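Local structure of D-alanine--D-alanine ligase (Acinetobacter baumannii ACICU, 5D8D) at residues I106-G109 against P113-P116; V137-V142 against E157-A162; D255-E260 against W265-N270; P273-H278 against E294-I299; L280-A285 against Y290-L295. The protein catalyses the ATP-dependent joining of two D-alanine molecules into D-alanyl-D-alanine, a building block of peptidoglycan, and so serves cell wall formation. All blocks are in the same frame, centred on the assembly; numbering follows the deposited sequence.

Contact 1: residues I106-G109 against P113-P116; sequences IWQG and PTAP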
# COMPACT_ATOMS: atom_id res chain seq x y z
N ILE A 106 -8.81 -4.33 -4.94
CA ILE A 106 -8.17 -5.64 -4.71
C ILE A 106 -9.20 -6.78 -4.61
O ILE A 106 -8.98 -7.89 -5.16
CB ILE A 106 -7.28 -5.67 -3.46
CG1 ILE A 106 -6.14 -4.65 -3.55
CG2 ILE A 106 -6.69 -7.06 -3.27
CD1 ILE A 106 -5.29 -4.71 -4.79
N TRP A 107 -10.31 -6.52 -3.92
CA TRP A 107 -11.40 -7.48 -3.83
C TRP A 107 -12.17 -7.72 -5.18
O TRP A 107 -12.39 -8.88 -5.53
CB TRP A 107 -12.35 -7.13 -2.68
CG TRP A 107 -11.78 -7.32 -1.31
CD1 TRP A 107 -10.72 -8.13 -0.93
CD2 TRP A 107 -12.24 -6.71 -0.12
NE1 TRP A 107 -10.50 -8.03 0.41
CE2 TRP A 107 -11.42 -7.16 0.93
CE3 TRP A 107 -13.27 -5.82 0.16
CZ2 TRP A 107 -11.61 -6.75 2.24
CZ3 TRP A 107 -13.46 -5.41 1.47
CH2 TRP A 107 -12.63 -5.89 2.49
N GLN A 108 -12.54 -6.67 -5.92
CA GLN A 108 -13.07 -6.81 -7.30
C GLN A 108 -12.12 -7.62 -8.15
O GLN A 108 -12.51 -8.52 -8.86
CB GLN A 108 -13.25 -5.45 -7.95
CG GLN A 108 -14.56 -4.78 -7.58
CD GLN A 108 -14.59 -3.27 -7.82
OE1 GLN A 108 -13.57 -2.64 -8.17
NE2 GLN A 108 -15.77 -2.68 -7.63
N GLY A 109 -10.84 -7.33 -7.98
CA GLY A 109 -9.81 -7.96 -8.73
C GLY A 109 -9.52 -9.38 -8.37
O GLY A 109 -8.69 -9.99 -9.02
N PRO A 113 -17.02 -10.62 -3.76
CA PRO A 113 -18.10 -9.64 -3.86
C PRO A 113 -17.96 -8.43 -2.94
O PRO A 113 -17.62 -8.57 -1.77
CB PRO A 113 -19.32 -10.45 -3.46
CG PRO A 113 -18.78 -11.42 -2.44
CD PRO A 113 -17.37 -11.74 -2.87
N THR A 114 -18.28 -7.26 -3.47
CA THR A 114 -18.22 -6.03 -2.74
C THR A 114 -19.13 -5.05 -3.46
O THR A 114 -19.38 -5.22 -4.65
CB THR A 114 -16.77 -5.52 -2.65
OG1 THR A 114 -16.72 -4.37 -1.81
CG2 THR A 114 -16.20 -5.15 -4.00
N ALA A 115 -19.67 -4.06 -2.77
CA ALA A 115 -20.69 -3.20 -3.38
C ALA A 115 -20.08 -2.25 -4.41
O ALA A 115 -19.00 -1.69 -4.19
CB ALA A 115 -21.46 -2.43 -2.32
N PRO A 116 -20.78 -2.04 -5.55
CA PRO A 116 -20.36 -0.97 -6.45
C PRO A 116 -20.18 0.36 -5.70
O PRO A 116 -20.84 0.59 -4.65
CB PRO A 116 -21.52 -0.87 -7.45
CG PRO A 116 -22.15 -2.22 -7.44
CD PRO A 116 -21.97 -2.77 -6.06
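Thr114 meets both Trp107 and Gln108 at the end of helix 100-108, in the ATP-grasp region of the chain, where the backbone doubles back before strand 117-120, and its short side chain can be followed atom by atom. CB points at the helix and splits into two branches that serve different partners. The methyl branch, CG2, sits between the backbone N and the carbonyl carbon and comes up to Gln108, where its distance to CG is 4.0 Å. The two side chains cross at about a right angle, so the touch is confined to this methyl-methylene pair. The hydroxyl branch is turned the other way: chi1 of -174° sets OG1 anti to the backbone N and brings it to the six-membered end of the indole, 4.2 Å from Trp107 CE3. It lies near the ring plane, at the edge and not over a face. That spacing is mere packing, and the polar business of OG1 is done with Leu266 O and Lys104 NZ, both hydrogen-bonded to it. The indole is held likewise from outside, NE1 bonding to Ala242 O while the ring rests on Leu266; its side chain comes within about 5 Å of that of Glu268, a predicted magnesium ligand. With 161 Å² buried and no hydrogen bond between the two segments, the contact is purely van der Waals in character; its geometry implies that the threonine hydroxyl ties this turn to strand 264-270 and helix 100-108, while its methyl packs against the glutamine CG.

Contact 2: residues V137-V142 against E157-A162; sequences VIIKPV and EDFAAA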
# COMPACT_ATOMS: atom_id res chain seq x y z
N VAL A 137 -27.45 5.50 -1.31
CA VAL A 137 -26.01 5.22 -1.19
C VAL A 137 -25.50 5.67 0.18
O VAL A 137 -26.19 6.36 0.93
CB VAL A 137 -25.14 5.89 -2.31
CG1 VAL A 137 -25.67 5.54 -3.69
CG2 VAL A 137 -25.05 7.40 -2.11
N ILE A 138 -24.27 5.27 0.49
CA ILE A 138 -23.58 5.69 1.71
C ILE A 138 -22.33 6.42 1.25
O ILE A 138 -21.61 5.92 0.37
CB ILE A 138 -23.26 4.50 2.67
CG1 ILE A 138 -22.39 4.95 3.84
CG2 ILE A 138 -22.57 3.33 1.96
CD1 ILE A 138 -22.32 3.96 4.98
N ILE A 139 -22.12 7.61 1.81
CA ILE A 139 -20.94 8.46 1.53
C ILE A 139 -19.96 8.27 2.68
O ILE A 139 -20.32 8.53 3.84
CB ILE A 139 -21.32 9.98 1.45
CG1 ILE A 139 -22.42 10.24 0.38
CG2 ILE A 139 -20.09 10.85 1.19
CD1 ILE A 139 -22.02 9.90 -1.04
N LYS A 140 -18.74 7.83 2.39
CA LYS A 140 -17.74 7.61 3.44
C LYS A 140 -16.36 8.15 3.04
O LYS A 140 -16.02 8.13 1.86
CB LYS A 140 -17.66 6.12 3.86
CG LYS A 140 -17.63 5.09 2.74
CD LYS A 140 -17.55 3.66 3.28
CE LYS A 140 -18.88 3.16 3.83
NZ LYS A 140 -18.83 1.69 4.14
N PRO A 141 -15.58 8.64 4.04
CA PRO A 141 -14.21 9.04 3.72
C PRO A 141 -13.43 7.78 3.38
O PRO A 141 -13.60 6.75 4.04
CB PRO A 141 -13.69 9.66 5.02
CG PRO A 141 -14.45 8.96 6.09
CD PRO A 141 -15.82 8.66 5.50
N VAL A 142 -12.62 7.89 2.33
CA VAL A 142 -11.86 6.76 1.81
C VAL A 142 -10.82 6.21 2.81
O VAL A 142 -10.60 4.99 2.84
CB VAL A 142 -11.16 7.18 0.49
CG1 VAL A 142 -10.16 6.14 0.03
CG2 VAL A 142 -12.20 7.46 -0.58
N GLU A 157 -31.12 15.83 -2.45
CA GLU A 157 -31.08 16.69 -1.24
C GLU A 157 -30.06 16.28 -0.14
O GLU A 157 -29.36 17.14 0.40
CB GLU A 157 -32.48 16.75 -0.59
CG GLU A 157 -33.60 17.45 -1.37
CD GLU A 157 -34.92 17.51 -0.58
OE1 GLU A 157 -35.26 16.51 0.09
OE2 GLU A 157 -35.61 18.56 -0.60
N ASP A 158 -30.00 15.00 0.22
CA ASP A 158 -29.08 14.50 1.27
C ASP A 158 -27.56 14.64 0.92
O ASP A 158 -26.73 14.68 1.84
CB ASP A 158 -29.38 13.00 1.62
CG ASP A 158 -30.72 12.78 2.38
OD1 ASP A 158 -31.20 13.71 3.06
OD2 ASP A 158 -31.27 11.63 2.31
N PHE A 159 -27.21 14.71 -0.37
CA PHE A 159 -25.81 14.69 -0.84
C PHE A 159 -24.89 15.76 -0.29
O PHE A 159 -23.84 15.44 0.28
CB PHE A 159 -25.71 14.76 -2.39
CG PHE A 159 -25.53 13.42 -3.06
CD1 PHE A 159 -24.35 12.69 -2.88
CD2 PHE A 159 -26.54 12.89 -3.87
CE1 PHE A 159 -24.19 11.47 -3.49
CE2 PHE A 159 -26.37 11.67 -4.49
CZ PHE A 159 -25.20 10.96 -4.30
N ALA A 160 -25.25 17.03 -0.50
CA ALA A 160 -24.34 18.15 -0.22
C ALA A 160 -23.93 18.30 1.26
O ALA A 160 -22.84 18.80 1.53
CB ALA A 160 -24.92 19.45 -0.76
N ALA A 161 -24.77 17.84 2.19
CA ALA A 161 -24.44 17.81 3.63
C ALA A 161 -23.50 16.64 4.03
O ALA A 161 -22.64 16.79 4.91
CB ALA A 161 -25.71 17.77 4.47
N ALA A 162 -23.70 15.49 3.39
CA ALA A 162 -22.90 14.28 3.64
C ALA A 162 -21.47 14.41 3.13
O ALA A 162 -20.52 13.97 3.80
CB ALA A 162 -23.57 13.07 3.00
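Ile139 and Phe159 form the centre of a helix-on-sheet packing in the ATP-grasp fold, with helix 159-169 laid against strand 137-141 of a four-stranded antiparallel sheet. The tight part is around the isoleucine. The two side chains cross at about a right angle, and Ile139 CD1 meets the ring obliquely, 3.6 Å from Phe159 CE1. With chi1 at -56° and chi2 at -63° the chain bends, so that CD1 reaches the ring while CG1 stays beside the helix, 4.0 Å from Ala162 CB. That small methyl lets the backbones draw close: the CA atoms of Ile139 and Ala162 are 6.5 Å apart. Packing is looser toward the start of the strand, where Val137 only grazes the far end of the ring. The ring is also packed by Leu126, Val129 and Ile130 of helix 126-133. Solvent lies on the other side of helix 159-169, at Ala160 and Ala161. Alternation along the strand sends Ile138 and Lys140 to the opposite sheet face, where Lys140 NZ forms a salt bridge with Glu176. No hydrogen bond links the two segments; the longest of the three apolar touches, Val137 CG2 to Phe159 CZ, is 4.2 Å.

Contact 3: residues D255-E260 against W265-N270; sequences DAMQDE and WLLEVN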
# COMPACT_ATOMS: atom_id res chain seq x y z
N ASP A 255 -15.04 -6.56 8.01
CA ASP A 255 -16.48 -6.27 8.14
C ASP A 255 -17.23 -6.66 6.88
O ASP A 255 -16.74 -6.50 5.75
CB ASP A 255 -16.71 -4.81 8.42
CG ASP A 255 -16.20 -4.39 9.80
OD1 ASP A 255 -15.85 -5.24 10.67
OD2 ASP A 255 -16.17 -3.15 10.00
N ALA A 256 -18.45 -7.15 7.07
CA ALA A 256 -19.26 -7.60 5.94
C ALA A 256 -20.74 -7.36 6.20
O ALA A 256 -21.16 -7.13 7.34
CB ALA A 256 -18.98 -9.06 5.66
N MET A 257 -21.51 -7.38 5.12
CA MET A 257 -22.96 -7.25 5.11
C MET A 257 -23.59 -8.59 4.67
O MET A 257 -23.05 -9.26 3.80
CB MET A 257 -23.34 -6.18 4.10
CG MET A 257 -24.46 -5.26 4.52
SD MET A 257 -23.96 -4.14 5.82
CE MET A 257 -24.94 -2.67 5.44
N GLN A 258 -24.72 -8.99 5.27
CA GLN A 258 -25.63 -9.94 4.59
C GLN A 258 -26.88 -9.21 4.11
O GLN A 258 -27.47 -8.50 4.88
CB GLN A 258 -26.03 -11.12 5.46
CG GLN A 258 -26.66 -12.29 4.64
CD GLN A 258 -27.25 -13.42 5.49
OE1 GLN A 258 -27.20 -14.63 5.13
NE2 GLN A 258 -27.85 -13.04 6.61
N ASP A 259 -27.28 -9.39 2.85
CA ASP A 259 -28.47 -8.67 2.32
C ASP A 259 -29.73 -9.47 2.58
O ASP A 259 -29.67 -10.66 2.97
CB ASP A 259 -28.36 -8.27 0.81
CG ASP A 259 -28.22 -9.46 -0.16
OD1 ASP A 259 -28.56 -10.62 0.17
OD2 ASP A 259 -27.75 -9.23 -1.30
N GLU A 260 -30.87 -8.84 2.35
CA GLU A 260 -32.16 -9.50 2.61
C GLU A 260 -32.44 -10.70 1.69
O GLU A 260 -33.34 -11.47 1.97
CB GLU A 260 -33.31 -8.48 2.65
CG GLU A 260 -33.22 -7.63 3.93
CD GLU A 260 -34.18 -6.47 4.00
OE1 GLU A 260 -34.66 -5.99 2.96
OE2 GLU A 260 -34.42 -5.99 5.13
N TRP A 265 -21.68 -9.34 1.31
CA TRP A 265 -20.97 -8.26 0.67
C TRP A 265 -19.85 -7.74 1.60
O TRP A 265 -20.14 -7.27 2.69
CB TRP A 265 -21.95 -7.16 0.37
CG TRP A 265 -23.00 -7.57 -0.62
CD1 TRP A 265 -24.25 -7.95 -0.33
CD2 TRP A 265 -22.88 -7.64 -2.06
NE1 TRP A 265 -24.94 -8.24 -1.48
CE2 TRP A 265 -24.12 -8.07 -2.56
CE3 TRP A 265 -21.84 -7.37 -2.96
CZ2 TRP A 265 -24.36 -8.25 -3.93
CZ3 TRP A 265 -22.08 -7.54 -4.34
CH2 TRP A 265 -23.33 -7.99 -4.80
N LEU A 266 -18.60 -7.82 1.14
CA LEU A 266 -17.45 -7.35 1.90
C LEU A 266 -17.37 -5.83 1.99
O LEU A 266 -17.50 -5.14 0.98
CB LEU A 266 -16.18 -7.86 1.29
CG LEU A 266 -15.99 -9.37 1.29
CD1 LEU A 266 -14.93 -9.69 0.25
CD2 LEU A 266 -15.55 -9.89 2.63
N LEU A 267 -17.11 -5.32 3.21
CA LEU A 267 -17.15 -3.89 3.49
C LEU A 267 -15.75 -3.27 3.63
O LEU A 267 -15.43 -2.31 2.94
CB LEU A 267 -18.00 -3.61 4.73
CG LEU A 267 -19.44 -3.08 4.57
CD1 LEU A 267 -20.13 -3.44 3.27
CD2 LEU A 267 -20.29 -3.48 5.77
N GLU A 268 -14.94 -3.81 4.52
CA GLU A 268 -13.62 -3.25 4.77
C GLU A 268 -12.81 -4.14 5.65
O GLU A 268 -13.33 -5.13 6.18
CB GLU A 268 -13.71 -1.84 5.40
CG GLU A 268 -14.16 -1.79 6.83
CD GLU A 268 -13.94 -0.42 7.46
OE1 GLU A 268 -14.46 0.58 6.90
OE2 GLU A 268 -13.27 -0.37 8.52
N VAL A 269 -11.55 -3.80 5.80
CA VAL A 269 -10.58 -4.57 6.58
C VAL A 269 -10.01 -3.64 7.63
O VAL A 269 -9.91 -2.41 7.38
CB VAL A 269 -9.45 -5.19 5.72
CG1 VAL A 269 -8.54 -4.13 5.10
CG2 VAL A 269 -8.60 -6.12 6.55
N ASN A 270 -9.67 -4.23 8.79
CA ASN A 270 -9.01 -3.53 9.87
C ASN A 270 -7.82 -4.31 10.29
O ASN A 270 -7.98 -5.42 10.78
CB ASN A 270 -9.94 -3.33 11.02
CG ASN A 270 -9.40 -2.36 12.03
OD1 ASN A 270 -8.17 -2.14 12.15
ND2 ASN A 270 -10.30 -1.77 12.78
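The indole of Trp265 meets Asp259 at its edge, and nothing from segment 255-260 lies over either of its faces. NE1 donates to Asp259 OD2 at 3.0 Å, and the acceptor lies in the ring plane. The carboxylate is turned, so the N-H arrives 52° above its plane; chi1 of 62° brings CG toward the indole. Asp259 OD1 is engaged separately by Asn263 N in the hairpin turn. At the other end the side chains of Asp255 and Glu268 lie side by side, pointing the same way, their carboxylate planes 13° apart, with OD2 and OE2 separated by 4.3 Å. Such acidic pairing is consistent with their predicted role in binding magnesium; Thr185 and Arg253 hold Asp255 OD1. Between these ends lies a classic beta bulge: Asp255 O takes Leu267 N at 2.8 Å and, weakly, Glu268 N at 3.5 Å. Regular pairing resumes at Ala256 and Leu266, a non-hydrogen-bonded pair, followed by the hydrogen-bonded pair Met257 and Trp265, with Met257 N to Trp265 O and Trp265 N to Met257 O each 2.8 Å. Met257 SD touches Leu267 CD2 at 3.7 Å. Strand 264-270 is an outermost strand of its sheet within this chain, and strand 181-189 flanks the hairpin's other side; helix 229-245 packs on the face bearing Ala256 and Leu266.

Contact 4: residues P273-H278 against E294-I299; sequences PGMTSH and ELCVAI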
# COMPACT_ATOMS: atom_id res chain seq x y z
N PRO A 273 -6.95 -3.72 15.10
CA PRO A 273 -8.16 -3.50 15.85
C PRO A 273 -7.93 -3.07 17.29
O PRO A 273 -6.85 -3.31 17.87
CB PRO A 273 -8.85 -4.86 15.85
CG PRO A 273 -8.22 -5.62 14.75
CD PRO A 273 -6.84 -5.12 14.64
N GLY A 274 -8.95 -2.44 17.86
CA GLY A 274 -9.03 -2.15 19.25
C GLY A 274 -8.75 -3.35 20.14
O GLY A 274 -9.05 -4.52 19.80
N MET A 275 -8.05 -3.05 21.24
CA MET A 275 -7.89 -3.96 22.33
C MET A 275 -8.37 -3.28 23.63
O MET A 275 -8.04 -3.72 24.74
CB MET A 275 -6.44 -4.45 22.36
CG MET A 275 -6.10 -5.35 21.17
SD MET A 275 -6.78 -7.02 21.27
CE MET A 275 -5.61 -7.80 22.35
N THR A 276 -9.21 -2.25 23.49
CA THR A 276 -9.91 -1.71 24.64
C THR A 276 -10.93 -2.72 25.20
O THR A 276 -11.32 -3.69 24.56
CB THR A 276 -10.73 -0.47 24.33
OG1 THR A 276 -11.91 -0.85 23.60
CG2 THR A 276 -9.91 0.54 23.56
N SER A 277 -11.39 -2.42 26.40
CA SER A 277 -12.30 -3.32 27.11
C SER A 277 -13.72 -3.45 26.44
O SER A 277 -14.40 -4.41 26.72
CB SER A 277 -12.39 -2.89 28.57
OG SER A 277 -13.21 -1.75 28.63
N HIS A 278 -14.10 -2.51 25.55
CA HIS A 278 -15.30 -2.60 24.69
C HIS A 278 -15.10 -3.17 23.26
O HIS A 278 -16.06 -3.24 22.50
CB HIS A 278 -15.95 -1.19 24.56
CG HIS A 278 -15.12 -0.18 23.80
ND1 HIS A 278 -14.44 0.85 24.43
CD2 HIS A 278 -14.88 -0.02 22.47
CE1 HIS A 278 -13.81 1.60 23.52
NE2 HIS A 278 -14.06 1.09 22.33
N GLU A 294 -4.36 -14.45 27.15
CA GLU A 294 -3.96 -15.51 26.25
C GLU A 294 -4.02 -14.98 24.83
O GLU A 294 -3.11 -15.20 24.04
CB GLU A 294 -4.86 -16.76 26.42
CG GLU A 294 -4.55 -17.59 27.66
CD GLU A 294 -5.69 -18.51 28.09
OE1 GLU A 294 -6.89 -18.27 27.80
OE2 GLU A 294 -5.39 -19.51 28.76
N LEU A 295 -5.07 -14.24 24.51
CA LEU A 295 -5.18 -13.58 23.22
C LEU A 295 -3.92 -12.73 22.92
O LEU A 295 -3.38 -12.80 21.81
CB LEU A 295 -6.46 -12.73 23.17
CG LEU A 295 -6.60 -11.71 22.07
CD1 LEU A 295 -6.53 -12.43 20.73
CD2 LEU A 295 -7.89 -10.93 22.21
N CYS A 296 -3.44 -11.98 23.91
CA CYS A 296 -2.30 -11.11 23.71
C CYS A 296 -1.04 -11.93 23.48
O CYS A 296 -0.30 -11.65 22.58
CB CYS A 296 -2.12 -10.14 24.86
SG CYS A 296 -3.42 -8.87 24.94
N VAL A 297 -0.82 -12.97 24.24
CA VAL A 297 0.32 -13.84 23.94
C VAL A 297 0.23 -14.45 22.50
O VAL A 297 1.23 -14.53 21.77
CB VAL A 297 0.47 -14.92 25.03
CG1 VAL A 297 1.42 -16.04 24.61
CG2 VAL A 297 0.98 -14.26 26.31
N ALA A 298 -0.96 -14.83 22.09
CA ALA A 298 -1.13 -15.47 20.79
C ALA A 298 -0.89 -14.49 19.63
O ALA A 298 -0.29 -14.86 18.60
CB ALA A 298 -2.52 -16.11 20.70
N ILE A 299 -1.34 -13.25 19.77
CA ILE A 299 -0.99 -12.22 18.82
C ILE A 299 0.56 -12.09 18.77
O ILE A 299 1.16 -12.12 17.71
CB ILE A 299 -1.70 -10.88 19.15
CG1 ILE A 299 -3.20 -11.02 18.88
CG2 ILE A 299 -1.14 -9.71 18.33
CD1 ILE A 299 -4.09 -9.96 19.55
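Met275 reaches out of the loop toward Leu295, Cys296 and Ile299, joining the loop that follows strand 264-270 to helix 292-301 in the C-terminal part of the ATP-grasp fold. One methyl does nearly all the touching. The chain leaves the backbone with CG anti to the carbonyl carbon (chi1 -69°) and then bends twice more in the same sense, chi2 being -75° and chi3 -81°; this curl presents CE, ahead of the sulfur, to the helix. Leu295 and Ile299 come to meet it tip to tip, their CD2 and CD1 atoms lying 3.9 Å and 3.8 Å from Met275 CE. One helical turn apart, these two side chains stand on the same helix face, and the backbone bond from Ile299 N to Leu295 O keeps them in step. Cys296, the residue after Leu295, adds its sulfur to the same methyl. All four residues are buried, and no hydrogen bond crosses between the segments, so the contact is apolar packing, burying 129 Å² with both sides summed. Neighbours complete the enclosure: Val31 of helix 21-37 and Trp251 touch Met275, while Leu189 lies against Leu295 and Ile299. The loop backbone is fixed separately by Met275 N bonding to Ser27 OG. The two sulfurs stay apart, Met275 SD being 5.3 Å from Cys296 SG, whereas Met275 CE comes within 3.6 Å of that same SG.

Contact 5: residues L280-A285 against Y290-L295; sequences LVPKAA and YSFDEL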
# COMPACT_ATOMS: atom_id res chain seq x y z
N LEU A 280 -14.08 -5.60 19.86
CA LEU A 280 -14.72 -6.83 19.37
C LEU A 280 -13.83 -8.06 19.23
O LEU A 280 -14.31 -9.16 19.43
CB LEU A 280 -15.42 -6.53 18.06
CG LEU A 280 -16.67 -5.66 18.26
CD1 LEU A 280 -16.83 -4.60 17.19
CD2 LEU A 280 -17.88 -6.57 18.30
N VAL A 281 -12.54 -7.90 18.93
CA VAL A 281 -11.63 -9.04 18.81
C VAL A 281 -11.50 -9.84 20.12
O VAL A 281 -11.50 -11.08 20.07
CB VAL A 281 -10.24 -8.66 18.19
CG1 VAL A 281 -9.19 -9.80 18.34
CG2 VAL A 281 -10.37 -8.26 16.71
N PRO A 282 -11.40 -9.17 21.29
CA PRO A 282 -11.42 -9.94 22.55
C PRO A 282 -12.69 -10.77 22.77
O PRO A 282 -12.59 -11.91 23.25
CB PRO A 282 -11.25 -8.87 23.64
CG PRO A 282 -10.49 -7.80 22.96
CD PRO A 282 -11.02 -7.76 21.54
N LYS A 283 -13.84 -10.18 22.44
CA LYS A 283 -15.14 -10.86 22.42
C LYS A 283 -15.05 -12.18 21.65
O LYS A 283 -15.38 -13.26 22.17
CB LYS A 283 -16.23 -9.99 21.74
CG LYS A 283 -17.33 -9.40 22.59
CD LYS A 283 -16.89 -8.25 23.52
CE LYS A 283 -17.97 -7.15 23.64
NZ LYS A 283 -17.92 -6.38 24.92
N ALA A 284 -14.60 -12.08 20.41
CA ALA A 284 -14.64 -13.22 19.51
C ALA A 284 -13.62 -14.26 19.92
O ALA A 284 -13.86 -15.45 19.72
CB ALA A 284 -14.38 -12.77 18.09
N ALA A 285 -12.49 -13.83 20.47
CA ALA A 285 -11.44 -14.76 20.92
C ALA A 285 -11.89 -15.54 22.17
O ALA A 285 -11.66 -16.74 22.29
CB ALA A 285 -10.15 -13.99 21.20
N TYR A 290 -10.05 -18.03 24.53
CA TYR A 290 -8.91 -17.17 24.89
C TYR A 290 -9.33 -16.19 25.95
O TYR A 290 -10.26 -15.43 25.78
CB TYR A 290 -8.30 -16.44 23.66
CG TYR A 290 -7.59 -17.33 22.64
CD1 TYR A 290 -8.29 -17.89 21.59
CD2 TYR A 290 -6.24 -17.61 22.72
CE1 TYR A 290 -7.69 -18.70 20.63
CE2 TYR A 290 -5.61 -18.45 21.77
CZ TYR A 290 -6.35 -18.97 20.72
OH TYR A 290 -5.83 -19.77 19.75
N SER A 291 -8.62 -16.19 27.07
CA SER A 291 -8.73 -15.02 27.96
C SER A 291 -8.12 -13.90 27.16
O SER A 291 -7.47 -14.15 26.15
CB SER A 291 -7.95 -15.22 29.26
OG SER A 291 -6.54 -15.15 29.04
N PHE A 292 -8.31 -12.67 27.62
CA PHE A 292 -7.65 -11.52 27.01
C PHE A 292 -6.12 -11.63 27.06
O PHE A 292 -5.45 -11.24 26.10
CB PHE A 292 -8.08 -10.24 27.69
CG PHE A 292 -7.48 -9.01 27.11
CD1 PHE A 292 -8.08 -8.37 26.03
CD2 PHE A 292 -6.33 -8.45 27.68
CE1 PHE A 292 -7.56 -7.19 25.52
CE2 PHE A 292 -5.77 -7.28 27.15
CZ PHE A 292 -6.38 -6.65 26.07
N ASP A 293 -5.59 -12.16 28.16
CA ASP A 293 -4.12 -12.31 28.29
C ASP A 293 -3.58 -13.39 27.34
O ASP A 293 -2.50 -13.24 26.78
CB ASP A 293 -3.69 -12.63 29.73
CG ASP A 293 -4.14 -11.58 30.72
OD1 ASP A 293 -4.86 -10.63 30.36
OD2 ASP A 293 -3.80 -11.74 31.91
N GLU A 294 -4.36 -14.45 27.15
CA GLU A 294 -3.96 -15.51 26.25
C GLU A 294 -4.02 -14.98 24.83
O GLU A 294 -3.11 -15.20 24.04
CB GLU A 294 -4.86 -16.76 26.42
CG GLU A 294 -4.55 -17.59 27.66
CD GLU A 294 -5.69 -18.51 28.09
OE1 GLU A 294 -6.89 -18.27 27.80
OE2 GLU A 294 -5.39 -19.51 28.76
N LEU A 295 -5.07 -14.24 24.51
CA LEU A 295 -5.18 -13.58 23.22
C LEU A 295 -3.92 -12.73 22.92
O LEU A 295 -3.38 -12.80 21.81
CB LEU A 295 -6.46 -12.73 23.17
CG LEU A 295 -6.60 -11.71 22.07
CD1 LEU A 295 -6.53 -12.43 20.73
CD2 LEU A 295 -7.89 -10.93 22.21
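Consecutive helices 280-286 and 292-301 of the C-terminal part of the ATP-grasp fold meet here, with Pro282 and Ala285 facing Tyr290, Phe292 and Leu295, and a capping box opens the second helix. The chain reversal is fastened by Tyr290 N donating to Ala285 O at 3.0 Å. The bond is fairly straight at the hydrogen (164°), but the donor sits 44° above the carbonyl plane and so misses the lone-pair direction. The same oxygen lies in plane at the edge of the Tyr290 ring. In the box, Glu294 N bonds to Ser291 OG at 3.0 Å, and Ser291 N donates to Glu294 OE1 at 2.8 Å, where OE1 accepts through its anti lone pair, away from the other oxygen. Phe292, its CG anti to the backbone N (chi1 -179°), runs alongside Pro282 and meets it edge-on, with CE1 3.9 Å from Pro282 CG. Leu295 places CD2 against both Pro282 and Ala285, 3.7 Å from Pro282 CA and 3.9 Å from Ala285 CB. The chemistry therefore divides: the polar bonds lie at the turn and at the start of the second helix, while aliphatic and aromatic surfaces hold the helices together.

The contacts follow one another from contact 1 to contact 3, after which contacts 4 and 5 end on the same helix, 292-301, and share Glu294 and Leu295. Contact 2 belongs to the sheet containing strands 117-120, 173-177, 137-141 and 151-153; contact 3 is the hairpin edge of a second antiparallel sheet. Contact 1 touches contact 3, whereas contact 2 stays clear of both. Contacts 4 and 5 touch as well, with centres about 6 Å apart, and lie across the chain's centre, their centres about 29 to 35 Å from those of contacts 1 and 2. The hairpin with the predicted magnesium ligands lies between the two groups, its centre about 11 and 19 Å from those of contacts 1 and 2 and about 22 Å from those of contacts 4 and 5.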